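CYCLIN domain-containing protein (Chaetomium thermophilum, PDB 6Z3U) probably serves as the cyclin H-type regulatory subunit of the CDK-activating kinase complex, in which it partners a cyclin-dependent kinase and MAT1. Local coordinates at residues Ala38-Ile43 and Pro78-Pro83. Sequence-based numbering, arbitrary orientation.
Sequences AARARI and PEFLTP
Phe80 turns its ring onto the flank of helix 25-48, where Arg40 covers one face and Ile43 meets the rim. The Arg40 methylene CG does the touching: it stands 3.7 Å from the ring centroid, 26° off the ring normal, a CH-pi contact displaced toward the CG-CD2 side of the ring. A chi1 of -150°, roughly anti to the backbone N, brings this methylene over the ring, and the chain then bends at chi3, carrying the guanidinium onward with its plane 39° from that of the ring. The Arg40 contribution over this face thus comes from its aliphatic stem. Ile43 approaches in the ring plane, its CG2 methyl lying 3.9 Å from Phe80 CE1. No hydrogen bond joins the two segments, so Phe80 is held here by apolar packing, to which Thr44 and Cys360 add further contacts. Replacing Phe80 by an alanine removes the ring, which would probably open a gap beside Arg40 CG and Ile43 CG2 and leave the segment 78-83 less firmly packed on helix 25-48. Beyond the ring, Leu81 turns its side chain to helix 343-358, while its carbonyl O accepts a hydrogen bond from Asn36 ND2. The segment 78-83 is thus pinned between the long N-terminal helix and a C-terminal one, leading into helix 83-103, whose first residue is Pro83, as plain helix-loop packing within an all-helical cyclin.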
# COMPACT_ATOMS: atom_id res chain seq x y z
N ALA A 38 -7.51 -4.64 31.38
CA ALA A 38 -7.91 -3.24 31.35
C ALA A 38 -9.38 -3.10 30.98
O ALA A 38 -10.11 -2.30 31.57
CB ALA A 38 -7.04 -2.45 30.37
N ALA A 39 -9.83 -3.87 29.98
CA ALA A 39 -11.24 -3.87 29.61
C ALA A 39 -12.11 -4.33 30.78
O ALA A 39 -13.19 -3.79 31.01
CB ALA A 39 -11.48 -4.76 28.40
N ARG A 40 -11.63 -5.34 31.52
CA ARG A 40 -12.37 -5.82 32.68
C ARG A 40 -12.55 -4.70 33.69
O ARG A 40 -13.65 -4.50 34.23
CB ARG A 40 -11.63 -6.99 33.33
CG ARG A 40 -12.52 -8.02 34.04
CD ARG A 40 -11.68 -8.81 35.03
NE ARG A 40 -10.64 -9.62 34.41
CZ ARG A 40 -9.53 -9.99 35.03
NH1 ARG A 40 -8.62 -10.73 34.40
NH2 ARG A 40 -9.29 -9.58 36.27
N ALA A 41 -11.48 -3.94 33.95
CA ALA A 41 -11.53 -2.84 34.91
C ALA A 41 -12.42 -1.72 34.41
O ALA A 41 -13.16 -1.11 35.19
CB ALA A 41 -10.12 -2.32 35.18
N ARG A 42 -12.36 -1.42 33.11
CA ARG A 42 -13.14 -0.31 32.57
C ARG A 42 -14.63 -0.60 32.60
O ARG A 42 -15.43 0.27 32.96
CB ARG A 42 -12.68 0.00 31.14
CG ARG A 42 -11.33 0.70 31.06
CD ARG A 42 -11.04 1.24 29.67
NE ARG A 42 -10.57 0.21 28.74
CZ ARG A 42 -11.34 -0.42 27.86
NH1 ARG A 42 -10.81 -1.33 27.06
NH2 ARG A 42 -12.64 -0.14 27.76
N ILE A 43 -15.03 -1.82 32.24
CA ILE A 43 -16.45 -2.18 32.26
C ILE A 43 -16.95 -2.26 33.69
O ILE A 43 -18.09 -1.89 33.99
CB ILE A 43 -16.68 -3.49 31.49
CG1 ILE A 43 -16.25 -3.34 30.03
CG2 ILE A 43 -18.15 -3.89 31.57
CD1 ILE A 43 -16.21 -4.64 29.25
N PRO A 78 -20.89 -9.28 36.56
CA PRO A 78 -20.96 -10.52 35.80
C PRO A 78 -19.60 -11.19 35.66
O PRO A 78 -18.56 -10.65 36.06
CB PRO A 78 -21.48 -10.06 34.43
CG PRO A 78 -20.90 -8.69 34.28
CD PRO A 78 -20.83 -8.10 35.67
N GLU A 79 -19.62 -12.40 35.09
CA GLU A 79 -18.40 -13.14 34.81
C GLU A 79 -17.80 -12.65 33.50
O GLU A 79 -18.43 -12.76 32.45
CB GLU A 79 -18.69 -14.64 34.74
CG GLU A 79 -19.51 -15.18 35.89
CD GLU A 79 -19.92 -16.62 35.67
OE1 GLU A 79 -20.94 -17.05 36.25
OE2 GLU A 79 -19.21 -17.33 34.92
N PHE A 80 -16.58 -12.12 33.56
CA PHE A 80 -15.91 -11.61 32.38
C PHE A 80 -15.16 -12.74 31.67
O PHE A 80 -14.74 -13.72 32.29
CB PHE A 80 -14.94 -10.49 32.76
CG PHE A 80 -15.62 -9.28 33.34
CD1 PHE A 80 -16.13 -8.29 32.53
CD2 PHE A 80 -15.75 -9.15 34.71
CE1 PHE A 80 -16.76 -7.19 33.07
CE2 PHE A 80 -16.37 -8.05 35.26
CZ PHE A 80 -16.88 -7.06 34.43
N LEU A 81 -14.99 -12.59 30.36
CA LEU A 81 -14.32 -13.61 29.57
C LEU A 81 -12.86 -13.75 29.98
O LEU A 81 -12.20 -12.77 30.34
CB LEU A 81 -14.40 -13.27 28.08
CG LEU A 81 -15.76 -13.38 27.39
CD1 LEU A 81 -15.60 -13.26 25.89
CD2 LEU A 81 -16.44 -14.70 27.74
N THR A 82 -12.35 -14.99 29.93
CA THR A 82 -10.94 -15.25 30.17
C THR A 82 -10.13 -14.90 28.92
O THR A 82 -10.62 -15.03 27.80
CB THR A 82 -10.73 -16.73 30.51
OG1 THR A 82 -11.94 -17.28 31.03
CG2 THR A 82 -9.63 -16.91 31.53
N PRO A 83 -8.88 -14.43 29.09
CA PRO A 83 -8.05 -14.15 27.91
C PRO A 83 -8.03 -15.28 26.89
O PRO A 83 -8.04 -15.02 25.69
CB PRO A 83 -6.66 -13.91 28.52
CG PRO A 83 -6.95 -13.37 29.88
CD PRO A 83 -8.21 -14.05 30.35